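PDB 2PZZ: UPF0201 protein MJ1564 from Methanocaldococcus jannaschii DSM 2661, which is of unknown function but belongs to an archaeal family that resembles RNA-binding proteins in structure yet is thought unlikely to bind RNA. Local coordinates for residues T13-K16 with Y17-K20; K53-E56 with L57-Q61; Y83-K86 with Q87-Y90. All coordinates share one frame; numbering follows the deposited sequence.

Interaction 1 (T13-K16 with Y17-K20); sequences TEDK and YKVK
Asp-15 caps the first turn of helix 16-26 with its own carboxylate. Its CG stands anti to the backbone N (chi1 177°), a torsion that folds OD1 back over the backbone N-H groups of Tyr-17 and Lys-18. Asp-15 OD1 accepts a weak, bent bond from Tyr-17 N (2.7 Å) and a longer one from Lys-18 N (3.2 Å), the latter arriving from above the carboxylate plane. The backbone adds to this grip: Asp-15 O takes both Lys-18 N, again from above the carbonyl plane, and Val-19 N, almost in line with its C=O bond. Lys-18 crosses the aspartate at about a right angle, its CG 3.7 Å from Asp-15 CB, while its NZ runs on to Glu-14 O of the second subunit.

On the neighbouring side of the turn Lys-16 and Tyr-17 run side by side in the same direction. The lysine CG sits between the backbone N and the carbonyl carbon (chi1 63°), and the fully extended chain beyond it climbs over one face of the tyrosine ring. Lys-16 CG lies 3.8 Å from the centroid of the Tyr-17 ring and only 6° off its normal, a CH-pi contact; farther out, Lys-16 CE meets Tyr-17 OH. Glu-14 reaches the helix at Val-19, where its OE1 is 3.7 Å from Val-19 CG2. Its carboxylate is held by Lys-11 N, by Lys-86 and by Thr-13 of the second subunit.

The chemistry is that of an N-terminal helix cap: a carboxylate oxygen accepts from Tyr-17 N and Lys-18 N in the first turn, the second amide being shared with Asp-15 O, and its negative charge would probably interact favourably with the helix dipole.

Interaction 2 (K53-E56 with L57-Q61); sequences KLKE and LLRSQ
With CG anti to the carbonyl carbon (chi1 -70°) and a chain extended as far as NE, Arg-59 turns at chi4 (68°) and brings its guanidinium back over the preceding turn of helix 52-60. There Arg-59 NH1 donates to Lys-55 O at 2.7 Å, the oxygen lying at the guanidinium's edge, somewhat tilted from its plane. Lys-55 O also accepts the helical bond from Arg-59 N (3.3 Å), and the two donors come from opposite faces of the carbonyl plane. Lys-55 runs alongside the arginine, pointing the same way, with Lys-55 CB 3.5 Å from Arg-59 NH1; its NZ pairs with Asp-122, and NH1 also bonds Ile-123 O, which ties this face to helix 116-123.

A second carbonyl is doubly used one residue on. Glu-56 O receives a nearly straight bond from Ser-60 N (2.7 Å), while Ser-60 OG donates to it from above the carbonyl plane at 3.1 Å. On the inner face Leu-54 CD1 packs against Leu-58 CD2 at 4.0 Å, and these leucines also meet Ile-26 and Ala-67 respectively.

Two mid-helix carbonyls thus each take a side-chain donor from the last turn besides the regular backbone bond. The positive guanidinium, through the NH1 shared between Lys-55 O and Ile-123 O, would probably polarise both carbonyls.

Interaction 3 (Y83-K86 with Q87-Y90); sequences YLNK and QAAY
An N-terminal cap opens the short helix 86-90 directly after strand 79-84, and Asn-85 supplies it. Its side chain leaves with CG opposite the backbone N (chi1 -176°), which swings the amide oxygen OD1 in front of the N-H groups of Gln-87 and Ala-88. Asn-85 OD1 is 2.6 Å from Gln-87 N, which lies almost in line with the side-chain C=O bond, and 3.0 Å from Ala-88 N, which comes from above the amide plane. Of these two bonds, the one from Ala-88 is the straighter at its hydrogen (161° against 131°).

Beside the bonds, Asn-85 CB rests on the methyl of Ala-88, the two CB atoms 3.8 Å apart. The main chain closes the turn, Ala-89 N donating to Asn-85 O at 3.0 Å and Tyr-90 N to Lys-86 O. The methyl CB of Ala-89 lies 3.2 Å from Asn-85 O, and the same methyl packs on Ala-22 of helix 16-26.

Lys-86, bent at chi2 and chi3, carries its amino group away from the helix to His-101 O and Lys-9 O. With an alanine at Asn-85 the amides of Gln-87 and Ala-88 would probably lose their shared acceptor, and the first turn is likely to be held less firmly.

One side-chain oxygen accepting from the second and third residues after its own, followed by a backbone bond to the fourth, is typical of an asparagine N-cap at a strand-to-helix junction.

How the interactions relate
Interactions 1 and 3 are N-caps of two different helices, one made by a carboxylate and the other by a neutral amide, whereas interaction 2 runs along the body of helix 52-60 and uses side-chain donors from its last turn on carbonyls. All three are partly buried: the caps set buried Glu-14, Val-19, Lys-86 and Ala-89 beside partly exposed cap residues, while helix 52-60 has buried Leu-54 and Leu-58 on one face and exposed Glu-56 and Ser-60 on another. The caps touch through a salt bridge, Glu-14 OE1 to Lys-86 NZ at 2.9 Å, and both meet the second subunit, which interaction 2 does not. Interaction 2 stands apart, yet Ile-26 of helix 16-26 meets both Leu-54 and Leu-84.

Interaction 1 (T13-K16 with Y17-K20)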
loop_
_atom_site.group_PDB
_atom_site.type_symbol
_atom_site.label_atom_id
_atom_site.label_comp_id
_atom_site.label_asym_id
_atom_site.label_seq_id
_atom_site.Cartn_x
_atom_site.Cartn_y
_atom_site.Cartn_z
ATOM N N THR A 13 1.142 -8.968 -2.125
ATOM C CA THR A 13 -0.286 -9.081 -2.427
ATOM C C THR A 13 -0.758 -8.099 -3.495
ATOM O O THR A 13 -1.951 -8.031 -3.808
ATOM C CB THR A 13 -1.162 -8.884 -1.158
ATOM O OG1 THR A 13 -0.954 -7.573 -0.619
ATOM C CG2 THR A 13 -0.821 -9.934 -0.109
ATOM N N GLU A 14 0.176 -7.327 -4.044
ATOM C CA GLU A 14 -0.170 -6.380 -5.090
ATOM C C GLU A 14 0.002 -7.050 -6.444
ATOM O O GLU A 14 0.714 -8.045 -6.572
ATOM C CB GLU A 14 0.715 -5.123 -5.017
ATOM C CG GLU A 14 0.110 -3.999 -4.191
ATOM C CD GLU A 14 1.055 -2.841 -4.007
ATOM O OE1 GLU A 14 0.683 -1.691 -4.350
ATOM O OE2 GLU A 14 2.177 -3.082 -3.507
ATOM N N ASP A 15 -0.684 -6.517 -7.448
ATOM C CA ASP A 15 -0.562 -7.040 -8.806
ATOM C C ASP A 15 0.376 -6.056 -9.483
ATOM O O ASP A 15 0.028 -4.889 -9.664
ATOM C CB ASP A 15 -1.913 -7.031 -9.513
ATOM C CG ASP A 15 -1.814 -7.487 -10.953
ATOM O OD1 ASP A 15 -0.987 -6.934 -11.703
ATOM O OD2 ASP A 15 -2.569 -8.401 -11.338
ATOM N N LYS A 16 1.557 -6.515 -9.867
ATOM C CA LYS A 16 2.529 -5.615 -10.481
ATOM C C LYS A 16 2.008 -4.823 -11.675
ATOM O O LYS A 16 2.415 -3.677 -11.884
ATOM C CB LYS A 16 3.804 -6.375 -10.866
ATOM C CG LYS A 16 3.662 -7.474 -11.908
ATOM C CD LYS A 16 5.031 -8.099 -12.138
ATOM C CE LYS A 16 5.004 -9.210 -13.160
ATOM N NZ LYS A 16 6.372 -9.772 -13.388
ATOM N N TYR A 17 1.108 -5.416 -12.454
ATOM C CA TYR A 17 0.566 -4.720 -13.619
ATOM C C TYR A 17 -0.369 -3.584 -13.221
ATOM O O TYR A 17 -0.488 -2.571 -13.925
ATOM C CB TYR A 17 -0.102 -5.746 -14.539
ATOM C CG TYR A 17 0.916 -6.782 -14.964
ATOM C CD1 TYR A 17 2.082 -6.389 -15.614
ATOM C CD2 TYR A 17 0.764 -8.128 -14.643
ATOM C CE1 TYR A 17 3.078 -7.302 -15.928
ATOM C CE2 TYR A 17 1.766 -9.059 -14.959
ATOM C CZ TYR A 17 2.919 -8.629 -15.601
ATOM O OH TYR A 17 3.934 -9.514 -15.927
ATOM N N LYS A 18 -1.011 -3.726 -12.071
ATOM C CA LYS A 18 -1.883 -2.667 -11.593
ATOM C C LYS A 18 -1.028 -1.516 -11.082
ATOM O O LYS A 18 -1.433 -0.353 -11.170
ATOM C CB LYS A 18 -2.776 -3.154 -10.460
ATOM C CG LYS A 18 -3.790 -4.197 -10.867
ATOM C CD LYS A 18 -4.720 -4.472 -9.701
ATOM C CE LYS A 18 -5.927 -5.290 -10.148
ATOM N NZ LYS A 18 -6.856 -5.551 -9.005
ATOM N N VAL A 19 0.144 -1.829 -10.522
ATOM C CA VAL A 19 1.008 -0.762 -10.024
ATOM C C VAL A 19 1.565 -0.057 -11.243
ATOM O O VAL A 19 1.640 1.157 -11.275
ATOM C CB VAL A 19 2.220 -1.282 -9.172
ATOM C CG1 VAL A 19 3.147 -0.091 -8.818
ATOM C CG2 VAL A 19 1.716 -1.934 -7.899
ATOM N N LYS A 20 1.949 -0.830 -12.247
ATOM C CA LYS A 20 2.503 -0.259 -13.474
ATOM C C LYS A 20 1.501 0.662 -14.161
ATOM O O LYS A 20 1.878 1.697 -14.726
ATOM C CB LYS A 20 2.911 -1.367 -14.447
ATOM C CG LYS A 20 3.582 -0.838 -15.703
ATOM C CD LYS A 20 3.641 -1.907 -16.774
ATOM C CE LYS A 20 4.254 -1.367 -18.062
ATOM N NZ LYS A 20 4.320 -2.424 -19.104
#

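Interaction 2 (K53-E56 with L57-Q61)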
loop_
_atom_site.group_PDB
_atom_site.type_symbol
_atom_site.label_atom_id
_atom_site.label_comp_id
_atom_site.label_asym_id
_atom_site.label_seq_id
_atom_site.Cartn_x
_atom_site.Cartn_y
_atom_site.Cartn_z
ATOM N N LYS A 53 1.181 15.087 -18.692
ATOM C CA LYS A 53 -0.006 14.505 -18.083
ATOM C C LYS A 53 -0.168 15.000 -16.644
ATOM O O LYS A 53 -1.264 15.395 -16.232
ATOM C CB LYS A 53 0.086 12.978 -18.117
ATOM C CG LYS A 53 -1.135 12.258 -17.559
ATOM C CD LYS A 53 -2.389 12.566 -18.366
ATOM C CE LYS A 53 -3.514 11.599 -18.027
ATOM N NZ LYS A 53 -4.779 11.944 -18.743
ATOM N N LEU A 54 0.920 14.979 -15.878
ATOM C CA LEU A 54 0.875 15.442 -14.488
ATOM C C LEU A 54 0.343 16.874 -14.418
ATOM O O LEU A 54 -0.508 17.190 -13.578
ATOM C CB LEU A 54 2.277 15.380 -13.853
ATOM C CG LEU A 54 2.459 16.013 -12.462
ATOM C CD1 LEU A 54 1.541 15.327 -11.468
ATOM C CD2 LEU A 54 3.936 15.891 -12.016
ATOM N N LYS A 55 0.836 17.735 -15.303
ATOM C CA LYS A 55 0.394 19.134 -15.318
ATOM C C LYS A 55 -1.101 19.274 -15.589
ATOM O O LYS A 55 -1.762 20.141 -15.022
ATOM C CB LYS A 55 1.169 19.924 -16.368
ATOM C CG LYS A 55 2.655 20.040 -16.080
ATOM C CD LYS A 55 3.352 20.885 -17.121
ATOM C CE LYS A 55 4.827 21.039 -16.790
ATOM N NZ LYS A 55 5.606 21.739 -17.864
ATOM N N GLU A 56 -1.626 18.428 -16.463
ATOM C CA GLU A 56 -3.051 18.460 -16.783
ATOM C C GLU A 56 -3.871 18.074 -15.559
ATOM O O GLU A 56 -4.830 18.755 -15.206
ATOM C CB GLU A 56 -3.377 17.462 -17.893
ATOM C CG GLU A 56 -2.903 17.833 -19.272
ATOM C CD GLU A 56 -3.014 16.663 -20.230
ATOM O OE1 GLU A 56 -3.972 15.866 -20.087
ATOM O OE2 GLU A 56 -2.149 16.543 -21.127
ATOM N N LEU A 57 -3.481 16.980 -14.909
ATOM C CA LEU A 57 -4.216 16.498 -13.749
ATOM C C LEU A 57 -4.226 17.480 -12.592
ATOM O O LEU A 57 -5.249 17.630 -11.912
ATOM C CB LEU A 57 -3.671 15.143 -13.304
ATOM C CG LEU A 57 -3.773 14.045 -14.372
ATOM C CD1 LEU A 57 -3.091 12.794 -13.883
ATOM C CD2 LEU A 57 -5.245 13.767 -14.704
ATOM N N LEU A 58 -3.109 18.163 -12.357
ATOM C CA LEU A 58 -3.075 19.136 -11.266
ATOM C C LEU A 58 -4.090 20.256 -11.579
ATOM O O LEU A 58 -4.803 20.722 -10.699
ATOM C CB LEU A 58 -1.666 19.733 -11.101
ATOM C CG LEU A 58 -0.487 18.775 -10.819
ATOM C CD1 LEU A 58 0.808 19.557 -10.780
ATOM C CD2 LEU A 58 -0.695 18.048 -9.516
ATOM N N ARG A 59 -4.158 20.682 -12.834
ATOM C CA ARG A 59 -5.103 21.736 -13.209
ATOM C C ARG A 59 -6.527 21.188 -13.132
ATOM O O ARG A 59 -7.383 21.781 -12.474
ATOM C CB ARG A 59 -4.762 22.262 -14.612
ATOM C CG ARG A 59 -3.453 23.058 -14.601
ATOM C CD ARG A 59 -2.790 23.161 -15.959
ATOM N NE ARG A 59 -1.578 23.975 -15.874
ATOM C CZ ARG A 59 -0.473 23.618 -15.220
ATOM N NH1 ARG A 59 -0.409 22.450 -14.587
ATOM N NH2 ARG A 59 0.569 24.435 -15.196
ATOM N N SER A 60 -6.761 20.039 -13.768
ATOM C CA SER A 60 -8.078 19.389 -13.746
ATOM C C SER A 60 -8.645 19.181 -12.341
ATOM O O SER A 60 -9.813 19.474 -12.084
ATOM C CB SER A 60 -8.008 18.026 -14.432
ATOM O OG SER A 60 -7.790 18.162 -15.818
ATOM N N GLN A 61 -7.828 18.652 -11.436
ATOM C CA GLN A 61 -8.278 18.396 -10.071
ATOM C C GLN A 61 -8.247 19.676 -9.262
ATOM O O GLN A 61 -8.678 19.716 -8.104
ATOM C CB GLN A 61 -7.379 17.350 -9.405
ATOM C CG GLN A 61 -7.193 16.075 -10.196
ATOM C CD GLN A 61 -6.291 15.087 -9.476
ATOM O OE1 GLN A 61 -5.848 14.092 -10.049
ATOM N NE2 GLN A 61 -6.018 15.361 -8.209
#

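Interaction 3 (Y83-K86 with Q87-Y90)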
loop_
_atom_site.group_PDB
_atom_site.type_symbol
_atom_site.label_atom_id
_atom_site.label_comp_id
_atom_site.label_asym_id
_atom_site.label_seq_id
_atom_site.Cartn_x
_atom_site.Cartn_y
_atom_site.Cartn_z
ATOM N N TYR A 83 6.108 12.034 -3.304
ATOM C CA TYR A 83 5.459 10.748 -3.476
ATOM C C TYR A 83 4.051 10.950 -3.995
ATOM O O TYR A 83 3.480 12.019 -3.834
ATOM C CB TYR A 83 5.398 10.003 -2.144
ATOM C CG TYR A 83 6.727 9.448 -1.694
ATOM C CD1 TYR A 83 7.681 10.261 -1.085
ATOM C CD2 TYR A 83 7.035 8.109 -1.893
ATOM C CE1 TYR A 83 8.915 9.745 -0.684
ATOM C CE2 TYR A 83 8.261 7.581 -1.497
ATOM C CZ TYR A 83 9.192 8.406 -0.893
ATOM O OH TYR A 83 10.395 7.876 -0.498
ATOM N N LEU A 84 3.510 9.929 -4.649
ATOM C CA LEU A 84 2.146 9.987 -5.160
ATOM C C LEU A 84 1.417 8.796 -4.578
ATOM O O LEU A 84 1.990 7.701 -4.444
ATOM C CB LEU A 84 2.114 9.907 -6.686
ATOM C CG LEU A 84 2.667 11.116 -7.445
ATOM C CD1 LEU A 84 2.540 10.881 -8.947
ATOM C CD2 LEU A 84 1.913 12.367 -7.032
ATOM N N ASN A 85 0.158 9.006 -4.220
ATOM C CA ASN A 85 -0.631 7.917 -3.667
ATOM C C ASN A 85 -0.836 6.915 -4.796
ATOM O O ASN A 85 -1.272 7.270 -5.891
ATOM C CB ASN A 85 -1.973 8.431 -3.183
ATOM C CG ASN A 85 -2.778 7.354 -2.511
ATOM O OD1 ASN A 85 -2.993 6.270 -3.078
ATOM N ND2 ASN A 85 -3.219 7.629 -1.292
ATOM N N LYS A 86 -0.510 5.664 -4.525
ATOM C CA LYS A 86 -0.613 4.602 -5.510
ATOM C C LYS A 86 -2.061 4.239 -5.847
ATOM O O LYS A 86 -2.364 3.881 -6.993
ATOM C CB LYS A 86 0.152 3.378 -4.982
ATOM C CG LYS A 86 0.651 2.424 -6.030
ATOM C CD LYS A 86 1.977 1.767 -5.617
ATOM C CE LYS A 86 1.902 1.115 -4.252
ATOM N NZ LYS A 86 2.965 0.078 -4.058
ATOM N N GLN A 87 -2.950 4.351 -4.859
ATOM C CA GLN A 87 -4.360 4.002 -5.045
ATOM C C GLN A 87 -5.095 5.102 -5.798
ATOM O O GLN A 87 -5.935 4.829 -6.659
ATOM C CB GLN A 87 -5.009 3.736 -3.680
ATOM C CG GLN A 87 -4.146 2.830 -2.783
ATOM C CD GLN A 87 -3.727 1.549 -3.490
ATOM O OE1 GLN A 87 -2.658 0.986 -3.214
ATOM N NE2 GLN A 87 -4.567 1.075 -4.404
ATOM N N ALA A 88 -4.771 6.350 -5.483
ATOM C CA ALA A 88 -5.379 7.466 -6.184
ATOM C C ALA A 88 -4.897 7.420 -7.636
ATOM O O ALA A 88 -5.666 7.640 -8.575
ATOM C CB ALA A 88 -4.969 8.773 -5.536
ATOM N N ALA A 89 -3.618 7.104 -7.816
ATOM C CA ALA A 89 -3.030 7.039 -9.143
ATOM C C ALA A 89 -3.677 5.947 -9.984
ATOM O O ALA A 89 -3.839 6.087 -11.206
ATOM C CB ALA A 89 -1.526 6.797 -9.042
ATOM N N TYR A 90 -4.048 4.857 -9.330
ATOM C CA TYR A 90 -4.666 3.752 -10.036
ATOM C C TYR A 90 -5.956 4.186 -10.744
ATOM O O TYR A 90 -6.243 3.717 -11.839
ATOM C CB TYR A 90 -4.975 2.615 -9.075
ATOM C CG TYR A 90 -5.504 1.407 -9.792
ATOM C CD1 TYR A 90 -4.660 0.622 -10.584
ATOM C CD2 TYR A 90 -6.861 1.060 -9.721
ATOM C CE1 TYR A 90 -5.149 -0.466 -11.281
ATOM C CE2 TYR A 90 -7.355 -0.038 -10.421
ATOM C CZ TYR A 90 -6.495 -0.790 -11.194
ATOM O OH TYR A 90 -6.959 -1.875 -11.894
#